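Side-chain contacts in MIP07328p (Drosophila melanogaster, PDB 6FKK), which probably acts as a chemorepellent axon guidance cue of the semaphorin family, signalling between cells by binding semaphorin receptors: residues Gln13-Ala18 against Cys478-Asp483; Val49-Leu54 against Ser461-Ser466; Met441-Leu446 against Val471-His476. All blocks are in the same frame, centred on the assembly; numbering follows the deposited sequence.

Contact 1. Residues Gln13-Ala18 against Cys478-Asp483; sequences QDKVLA and CSHIVD
Lys15 and Leu17 meet the imidazole of His480 at its edge, both close to the ring plane, so neither side chain covers a ring face. Lys15 supplies the inner part of its aliphatic chain: CG lies 4.0 Å from CD2 of His480, and CB is only slightly farther from the same carbon. The two side chains cross at about a right angle. CB of Lys15 points toward 478-483, chi1 (-178°) places CG against the ring edge, and the bend at chi2 (66°) then leads the amino end away. Leu17 touches the neighbouring ring atom, its CD2 standing 4.3 Å from NE2 of His480. These are light van der Waals contacts at the surface, burying 89 Å² in all, and every residue that touches is solvent-exposed.

The contact lies where the sema beta-propeller meets the plexin repeat. Residues 13-18 lead into strand 18-21, the outermost strand of the last blade, which the N-terminal part of the chain contributes to close the ring; Leu17 and Ala18 both face Ser472 in a classic beta bulge, bonded to it through the backbone. Residues 478-483 lie in the cysteine-rich plexin repeat (PSI domain), where Cys478 is disulfide-bonded to Cys495. Pro474, at the end of strand 469-474, touches the side chains of both Leu17 and His480.

No hydrogen bond joins the two segments. Asp14 OD1 accepts a weak bond from Lys15 N, 2.6 Å long and bent to 127° at the hydrogen. A type I beta turn from Cys478 to Ile481 carries His480 at its third position, and Asp483 OD1 caps Leu485 N of the following helix. Asp14 OD1 lies 6.6 Å from NE2 of His480.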
loop_
_atom_site.group_PDB
_atom_site.type_symbol
_atom_site.label_atom_id
_atom_site.label_comp_id
_atom_site.label_asym_id
_atom_site.label_seq_id
_atom_site.Cartn_x
_atom_site.Cartn_y
_atom_site.Cartn_z
ATOM N N GLN A 13 17.629 1.343 -19.762
ATOM C CA GLN A 13 16.477 0.450 -19.719
ATOM C C GLN A 13 16.859 -0.863 -19.047
ATOM O O GLN A 13 17.911 -1.440 -19.343
ATOM C CB GLN A 13 15.955 0.188 -21.132
ATOM C CG GLN A 13 14.799 -0.803 -21.204
ATOM C CD GLN A 13 13.445 -0.149 -20.995
ATOM O OE1 GLN A 13 13.232 1.002 -21.376
ATOM N NE2 GLN A 13 12.520 -0.885 -20.388
ATOM N N ASP A 14 16.001 -1.338 -18.149
ATOM C CA ASP A 14 16.283 -2.553 -17.400
ATOM C C ASP A 14 16.066 -3.786 -18.272
ATOM O O ASP A 14 15.269 -3.779 -19.214
ATOM C CB ASP A 14 15.405 -2.625 -16.148
ATOM C CG ASP A 14 15.955 -3.576 -15.099
ATOM O OD1 ASP A 14 16.942 -4.284 -15.394
ATOM O OD2 ASP A 14 15.405 -3.611 -13.977
ATOM N N LYS A 15 16.794 -4.852 -17.947
ATOM C CA LYS A 15 16.737 -6.103 -18.704
ATOM C C LYS A 15 15.419 -6.808 -18.406
ATOM O O LYS A 15 15.267 -7.455 -17.368
ATOM C CB LYS A 15 17.928 -6.988 -18.351
ATOM C CG LYS A 15 17.986 -8.300 -19.119
ATOM C CD LYS A 15 18.225 -8.067 -20.602
ATOM C CE LYS A 15 18.313 -9.383 -21.358
ATOM N NZ LYS A 15 18.549 -9.174 -22.814
ATOM N N VAL A 16 14.459 -6.688 -19.322
ATOM C CA VAL A 16 13.152 -7.313 -19.138
ATOM C C VAL A 16 13.290 -8.820 -19.302
ATOM O O VAL A 16 13.763 -9.308 -20.335
ATOM C CB VAL A 16 12.127 -6.738 -20.124
ATOM C CG1 VAL A 16 10.846 -7.563 -20.099
ATOM C CG2 VAL A 16 11.835 -5.285 -19.793
ATOM N N LEU A 17 12.871 -9.566 -18.280
ATOM C CA LEU A 17 12.941 -11.022 -18.309
ATOM C C LEU A 17 11.714 -11.639 -18.975
ATOM O O LEU A 17 11.846 -12.465 -19.883
ATOM C CB LEU A 17 13.105 -11.569 -16.887
ATOM C CG LEU A 17 14.353 -11.123 -16.121
ATOM C CD1 LEU A 17 14.442 -11.825 -14.772
ATOM C CD2 LEU A 17 15.611 -11.366 -16.944
ATOM N N ALA A 18 10.518 -11.251 -18.537
ATOM C CA ALA A 18 9.289 -11.783 -19.105
ATOM C C ALA A 18 8.228 -10.692 -19.099
ATOM O O ALA A 18 8.343 -9.693 -18.388
ATOM C CB ALA A 18 8.802 -13.017 -18.335
ATOM N N CYS A 478 22.894 -8.620 -9.566
ATOM C CA CYS A 478 24.239 -9.133 -9.319
ATOM C C CYS A 478 24.741 -9.937 -10.512
ATOM O O CYS A 478 25.856 -9.720 -10.998
ATOM C CB CYS A 478 24.271 -9.994 -8.054
ATOM S SG CYS A 478 23.485 -9.314 -6.569
ATOM N N SER A 479 23.923 -10.869 -11.004
ATOM C CA SER A 479 24.340 -11.734 -12.101
ATOM C C SER A 479 24.342 -11.025 -13.447
ATOM O O SER A 479 24.763 -11.627 -14.441
ATOM C CB SER A 479 23.434 -12.963 -12.172
ATOM O OG SER A 479 22.084 -12.589 -12.378
ATOM N N HIS A 480 23.891 -9.774 -13.510
ATOM C CA HIS A 480 23.847 -9.035 -14.762
ATOM C C HIS A 480 24.989 -8.039 -14.912
ATOM O O HIS A 480 25.129 -7.442 -15.985
ATOM C CB HIS A 480 22.507 -8.302 -14.900
ATOM C CG HIS A 480 21.338 -9.215 -15.102
ATOM N ND1 HIS A 480 20.893 -10.085 -14.130
ATOM C CD2 HIS A 480 20.523 -9.395 -16.167
ATOM C CE1 HIS A 480 19.854 -10.760 -14.587
ATOM N NE2 HIS A 480 19.608 -10.360 -15.821
ATOM N N ILE A 481 25.802 -7.842 -13.878
ATOM C CA ILE A 481 26.967 -6.968 -13.947
ATOM C C ILE A 481 28.213 -7.842 -13.970
ATOM O O ILE A 481 28.330 -8.794 -13.187
ATOM C CB ILE A 481 27.000 -5.967 -12.777
ATOM C CG1 ILE A 481 28.271 -5.116 -12.830
ATOM C CG2 ILE A 481 26.877 -6.679 -11.440
ATOM C CD1 ILE A 481 28.388 -4.278 -14.084
ATOM N N VAL A 482 29.128 -7.538 -14.885
ATOM C CA VAL A 482 30.368 -8.289 -15.012
ATOM C C VAL A 482 31.582 -7.497 -14.542
ATOM O O VAL A 482 32.610 -8.112 -14.219
ATOM C CB VAL A 482 30.578 -8.775 -16.461
ATOM C CG1 VAL A 482 29.541 -9.825 -16.821
ATOM C CG2 VAL A 482 30.509 -7.601 -17.423
ATOM N N ASP A 483 31.499 -6.172 -14.489
ATOM C CA ASP A 483 32.620 -5.351 -14.058
ATOM C C ASP A 483 32.669 -5.265 -12.538
ATOM O O ASP A 483 31.633 -5.197 -11.868
ATOM C CB ASP A 483 32.512 -3.949 -14.661
ATOM C CG ASP A 483 33.692 -3.060 -14.303
ATOM O OD1 ASP A 483 34.723 -3.582 -13.828
ATOM O OD2 ASP A 483 33.583 -1.831 -14.496
#

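Contact 2. Residues Val49-Leu54 against Ser461-Ser466; sequences VSLNGL and SLVVVS
Leu51 and Leu54 each send a methyl group to Val463, and no hydrogen bond joins the two segments. Val49 and Ser50 form the end of strand 45-50, which then gives way to a turn. Ser50 OG donates to OD1 of Asn52 at 2.7 Å, arriving well above the carbonyl plane, 58° out of it. Leu51 makes the closest approach. Its CG sits beside the backbone N (chi1 -77°), and CD2 comes to 3.8 Å from CG2 of Val463, the two side chains crossing at a slant. The carbonyl O of Leu51 is 4.4 Å from OG of Ser461, too long for a bond; that hydroxyl is paired instead with OG of Ser472 on the adjacent strand. At the turn the poorly ordered Asn52 points away from 461-466, and its OD1 also receives a weak bond from Gly53 N. Leu54 follows with a left-handed backbone conformation and brings CD2 within 4.5 Å of CG1 of Val463, a looser touch. Val463 thus divides its two methyls between the leucines: CG1, anti to the backbone N, serves Leu54, while CG2, beside that N, serves Leu51. All four touching residues are buried, and Ser456 and Val38 also pack on Leu51. Strand 45-50 belongs to the first four-stranded antiparallel sheet of the sema domain, and strand 461-465 is an interior strand of the last, so this is apolar packing between adjoining blades of a beta-propeller, beside the point where the ring closes.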
loop_
_atom_site.group_PDB
_atom_site.type_symbol
_atom_site.label_atom_id
_atom_site.label_comp_id
_atom_site.label_asym_id
_atom_site.label_seq_id
_atom_site.Cartn_x
_atom_site.Cartn_y
_atom_site.Cartn_z
ATOM N N VAL A 49 -1.378 -16.553 -12.931
ATOM C CA VAL A 49 -0.160 -16.373 -13.713
ATOM C C VAL A 49 1.028 -16.880 -12.910
ATOM O O VAL A 49 1.228 -16.467 -11.762
ATOM C CB VAL A 49 0.044 -14.898 -14.105
ATOM C CG1 VAL A 49 1.307 -14.738 -14.934
ATOM C CG2 VAL A 49 -1.172 -14.374 -14.852
ATOM N N SER A 50 1.815 -17.764 -13.517
ATOM C CA SER A 50 3.042 -18.231 -12.887
ATOM C C SER A 50 4.123 -17.161 -12.987
ATOM O O SER A 50 4.208 -16.435 -13.981
ATOM C CB SER A 50 3.512 -19.526 -13.548
ATOM O OG SER A 50 4.771 -19.927 -13.038
ATOM N N LEU A 51 4.953 -17.062 -11.949
ATOM C CA LEU A 51 5.924 -15.979 -11.852
ATOM C C LEU A 51 7.270 -16.295 -12.490
ATOM O O LEU A 51 8.076 -15.375 -12.672
ATOM C CB LEU A 51 6.147 -15.594 -10.385
ATOM C CG LEU A 51 5.047 -14.742 -9.748
ATOM C CD1 LEU A 51 5.453 -14.282 -8.357
ATOM C CD2 LEU A 51 4.724 -13.552 -10.635
ATOM N N ASN A 52 7.540 -17.554 -12.837
ATOM C CA ASN A 52 8.850 -17.885 -13.390
ATOM C C ASN A 52 9.008 -17.346 -14.808
ATOM O O ASN A 52 10.087 -16.866 -15.176
ATOM C CB ASN A 52 9.071 -19.398 -13.352
ATOM C CG ASN A 52 8.053 -20.161 -14.173
ATOM O OD1 ASN A 52 6.987 -19.641 -14.503
ATOM N ND2 ASN A 52 8.375 -21.407 -14.502
ATOM N N GLY A 53 7.948 -17.401 -15.610
ATOM C CA GLY A 53 8.017 -16.909 -16.972
ATOM C C GLY A 53 6.862 -16.004 -17.348
ATOM O O GLY A 53 6.661 -15.704 -18.530
ATOM N N LEU A 54 6.105 -15.556 -16.344
ATOM C CA LEU A 54 4.902 -14.746 -16.552
ATOM C C LEU A 54 3.958 -15.416 -17.546
ATOM O O LEU A 54 3.350 -14.766 -18.400
ATOM C CB LEU A 54 5.253 -13.326 -17.001
ATOM C CG LEU A 54 5.833 -12.400 -15.931
ATOM C CD1 LEU A 54 5.921 -10.972 -16.447
ATOM C CD2 LEU A 54 5.005 -12.461 -14.656
ATOM N N SER A 461 12.832 -11.982 -8.696
ATOM C CA SER A 461 11.989 -11.354 -9.702
ATOM C C SER A 461 11.195 -10.211 -9.089
ATOM O O SER A 461 10.518 -10.393 -8.072
ATOM C CB SER A 461 11.035 -12.377 -10.331
ATOM O OG SER A 461 10.203 -11.770 -11.302
ATOM N N LEU A 462 11.286 -9.039 -9.706
ATOM C CA LEU A 462 10.407 -7.918 -9.406
ATOM C C LEU A 462 9.410 -7.795 -10.548
ATOM O O LEU A 462 9.807 -7.683 -11.712
ATOM C CB LEU A 462 11.200 -6.623 -9.234
ATOM C CG LEU A 462 10.368 -5.344 -9.111
ATOM C CD1 LEU A 462 9.590 -5.333 -7.806
ATOM C CD2 LEU A 462 11.241 -4.107 -9.229
ATOM N N VAL A 463 8.123 -7.829 -10.222
ATOM C CA VAL A 463 7.062 -7.805 -11.222
ATOM C C VAL A 463 6.430 -6.422 -11.202
ATOM O O VAL A 463 5.734 -6.058 -10.245
ATOM C CB VAL A 463 6.016 -8.898 -10.974
ATOM C CG1 VAL A 463 4.921 -8.831 -12.034
ATOM C CG2 VAL A 463 6.677 -10.267 -10.966
ATOM N N VAL A 464 6.670 -5.650 -12.255
ATOM C CA VAL A 464 6.038 -4.345 -12.410
ATOM C C VAL A 464 4.664 -4.534 -13.039
ATOM O O VAL A 464 4.498 -5.312 -13.986
ATOM C CB VAL A 464 6.925 -3.418 -13.258
ATOM C CG1 VAL A 464 6.267 -2.058 -13.426
ATOM C CG2 VAL A 464 8.297 -3.282 -12.621
ATOM N N VAL A 465 3.672 -3.821 -12.515
ATOM C CA VAL A 465 2.283 -3.970 -12.935
ATOM C C VAL A 465 1.779 -2.627 -13.445
ATOM O O VAL A 465 1.775 -1.637 -12.703
ATOM C CB VAL A 465 1.394 -4.482 -11.790
ATOM C CG1 VAL A 465 -0.049 -4.601 -12.255
ATOM C CG2 VAL A 465 1.912 -5.814 -11.274
ATOM N N SER A 466 1.349 -2.596 -14.703
ATOM C CA SER A 466 0.690 -1.441 -15.288
ATOM C C SER A 466 -0.793 -1.753 -15.466
ATOM O O SER A 466 -1.294 -2.780 -14.996
ATOM C CB SER A 466 1.351 -1.056 -16.612
ATOM O OG SER A 466 1.008 -1.974 -17.637
#

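Contact 3. Residues Met441-Leu446 against Val471-His476; sequences MQVLPL and VSVPLH
Val443 lays CG1 against both Val471 and Val473, and with Leu444 it makes up the tightly packed part of the contact. Toward Val473 the two valines reach tip to tip, CG1 to CG1 at 3.7 Å. Val443 and Val471 instead run alongside one another, pointing opposite ways, with 4.0 Å between their CG1 atoms. CG1 of Val443 is anti to the backbone N (chi1 170°), the branch that meets both partners. The shortest approach is that of Leu444: its CB does not head for the strand, but CD2 comes to 3.6 Å from CG2 of Val471 and also lies against CB of Val471. All four residues are buried, and only carbon meets carbon.

Past Leu444 the segment turns out to solvent, where Pro445 and Leu446 are exposed and leave strand 469-474. The bend is braced by Gln442, whose NE2 donates to Leu444 O over 2.9 Å in a nearly straight bond (165°). Leu444 O lies close to the amide plane of Gln442, although the donor stands above the carbonyl's own plane. NE2 is shared with Asp412 O, and OE1 is bonded to Lys414 NZ.

Val415 of strand 414-423 covers Val443 from within its own blade, while Val464 of strand 461-465, with Val471 and Val473, covers the loop after strand 432-442 from the last blade of the propeller.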
loop_
_atom_site.group_PDB
_atom_site.type_symbol
_atom_site.label_atom_id
_atom_site.label_comp_id
_atom_site.label_asym_id
_atom_site.label_seq_id
_atom_site.Cartn_x
_atom_site.Cartn_y
_atom_site.Cartn_z
ATOM N N MET A 441 16.166 2.672 -13.024
ATOM C CA MET A 441 16.142 2.221 -14.406
ATOM C C MET A 441 14.737 2.331 -14.979
ATOM O O MET A 441 13.740 2.230 -14.257
ATOM C CB MET A 441 16.629 0.773 -14.528
ATOM C CG MET A 441 17.926 0.486 -13.794
ATOM S SD MET A 441 18.628 -1.099 -14.283
ATOM C CE MET A 441 19.908 -1.313 -13.049
ATOM N N GLN A 442 14.673 2.538 -16.291
ATOM C CA GLN A 442 13.405 2.530 -17.007
ATOM C C GLN A 442 12.980 1.085 -17.240
ATOM O O GLN A 442 13.730 0.300 -17.829
ATOM C CB GLN A 442 13.540 3.277 -18.331
ATOM C CG GLN A 442 12.225 3.503 -19.052
ATOM C CD GLN A 442 11.383 4.572 -18.390
ATOM O OE1 GLN A 442 11.897 5.605 -17.961
ATOM N NE2 GLN A 442 10.081 4.328 -18.298
ATOM N N VAL A 443 11.786 0.731 -16.773
ATOM C CA VAL A 443 11.253 -0.619 -16.905
ATOM C C VAL A 443 10.138 -0.678 -17.944
ATOM O O VAL A 443 10.187 -1.479 -18.877
ATOM C CB VAL A 443 10.765 -1.157 -15.542
ATOM C CG1 VAL A 443 10.003 -2.457 -15.735
ATOM C CG2 VAL A 443 11.942 -1.360 -14.605
ATOM N N LEU A 444 9.125 0.157 -17.789
ATOM C CA LEU A 444 8.004 0.215 -18.715
ATOM C C LEU A 444 8.292 1.226 -19.814
ATOM O O LEU A 444 9.244 2.005 -19.727
ATOM C CB LEU A 444 6.733 0.580 -17.953
ATOM C CG LEU A 444 6.265 -0.389 -16.867
ATOM C CD1 LEU A 444 4.908 0.038 -16.326
ATOM C CD2 LEU A 444 6.211 -1.807 -17.406
ATOM N N PRO A 445 7.499 1.222 -20.889
ATOM C CA PRO A 445 7.591 2.312 -21.869
ATOM C C PRO A 445 7.455 3.667 -21.189
ATOM O O PRO A 445 6.719 3.823 -20.213
ATOM C CB PRO A 445 6.421 2.031 -22.816
ATOM C CG PRO A 445 6.274 0.553 -22.771
ATOM C CD PRO A 445 6.609 0.142 -21.357
ATOM N N LEU A 446 8.174 4.656 -21.730
ATOM C CA LEU A 446 8.367 5.936 -21.050
ATOM C C LEU A 446 7.062 6.605 -20.632
ATOM O O LEU A 446 7.073 7.452 -19.732
ATOM C CB LEU A 446 9.166 6.884 -21.950
ATOM C CG LEU A 446 9.729 8.149 -21.295
ATOM C CD1 LEU A 446 10.842 7.808 -20.314
ATOM C CD2 LEU A 446 10.213 9.133 -22.345
ATOM N N VAL A 471 5.305 -6.987 -16.137
ATOM C CA VAL A 471 6.670 -7.056 -16.643
ATOM C C VAL A 471 7.574 -7.558 -15.526
ATOM O O VAL A 471 7.516 -7.052 -14.401
ATOM C CB VAL A 471 7.156 -5.692 -17.167
ATOM C CG1 VAL A 471 8.635 -5.752 -17.514
ATOM C CG2 VAL A 471 6.343 -5.278 -18.383
ATOM N N SER A 472 8.405 -8.547 -15.839
ATOM C CA SER A 472 9.317 -9.147 -14.876
ATOM C C SER A 472 10.732 -8.640 -15.137
ATOM O O SER A 472 11.267 -8.822 -16.233
ATOM C CB SER A 472 9.269 -10.671 -14.967
ATOM O OG SER A 472 10.153 -11.269 -14.038
ATOM N N VAL A 473 11.328 -8.002 -14.134
ATOM C CA VAL A 473 12.719 -7.559 -14.204
ATOM C C VAL A 473 13.455 -8.145 -13.004
ATOM O O VAL A 473 12.819 -8.467 -11.989
ATOM C CB VAL A 473 12.819 -6.025 -14.242
ATOM C CG1 VAL A 473 12.073 -5.477 -15.454
ATOM C CG2 VAL A 473 12.280 -5.419 -12.955
ATOM N N PRO A 474 14.776 -8.322 -13.071
ATOM C CA PRO A 474 15.483 -8.961 -11.953
ATOM C C PRO A 474 15.381 -8.147 -10.669
ATOM O O PRO A 474 15.536 -6.923 -10.670
ATOM C CB PRO A 474 16.929 -9.054 -12.452
ATOM C CG PRO A 474 17.045 -8.021 -13.518
ATOM C CD PRO A 474 15.693 -8.012 -14.180
ATOM N N LEU A 475 15.129 -8.850 -9.563
ATOM C CA LEU A 475 15.054 -8.193 -8.262
ATOM C C LEU A 475 16.405 -7.627 -7.843
ATOM O O LEU A 475 16.463 -6.589 -7.175
ATOM C CB LEU A 475 14.537 -9.175 -7.210
ATOM C CG LEU A 475 14.229 -8.626 -5.817
ATOM C CD1 LEU A 475 12.954 -7.795 -5.833
ATOM C CD2 LEU A 475 14.128 -9.758 -4.810
ATOM N N HIS A 476 17.494 -8.291 -8.221
ATOM C CA HIS A 476 18.841 -7.825 -7.926
ATOM C C HIS A 476 19.729 -8.132 -9.119
ATOM O O HIS A 476 19.722 -9.257 -9.628
ATOM C CB HIS A 476 19.394 -8.485 -6.659
ATOM C CG HIS A 476 18.622 -8.156 -5.419
ATOM N ND1 HIS A 476 18.786 -6.971 -4.734
ATOM C CD2 HIS A 476 17.686 -8.857 -4.737
ATOM C CE1 HIS A 476 17.983 -6.957 -3.684
ATOM N NE2 HIS A 476 17.305 -8.090 -3.664
#

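Contacts 2 and 3 are buried and essentially apolar, without a hydrogen bond across the segments, whereas contact 1 lies at the surface and touches a histidine ring edge. All three concern the four-stranded sheet that closes the propeller. Contact 2 joins it to the first blade through strand 461-465, contact 3 to the preceding blade through strand 469-474, and contact 1 sets the run leading into its outermost strand, 18-21, beside the plexin repeat. The interior strands tie contacts 2 and 3 together, Val464 N pairing with Val471 O, and Ser472 is shared by the neighbourhoods of all three contacts.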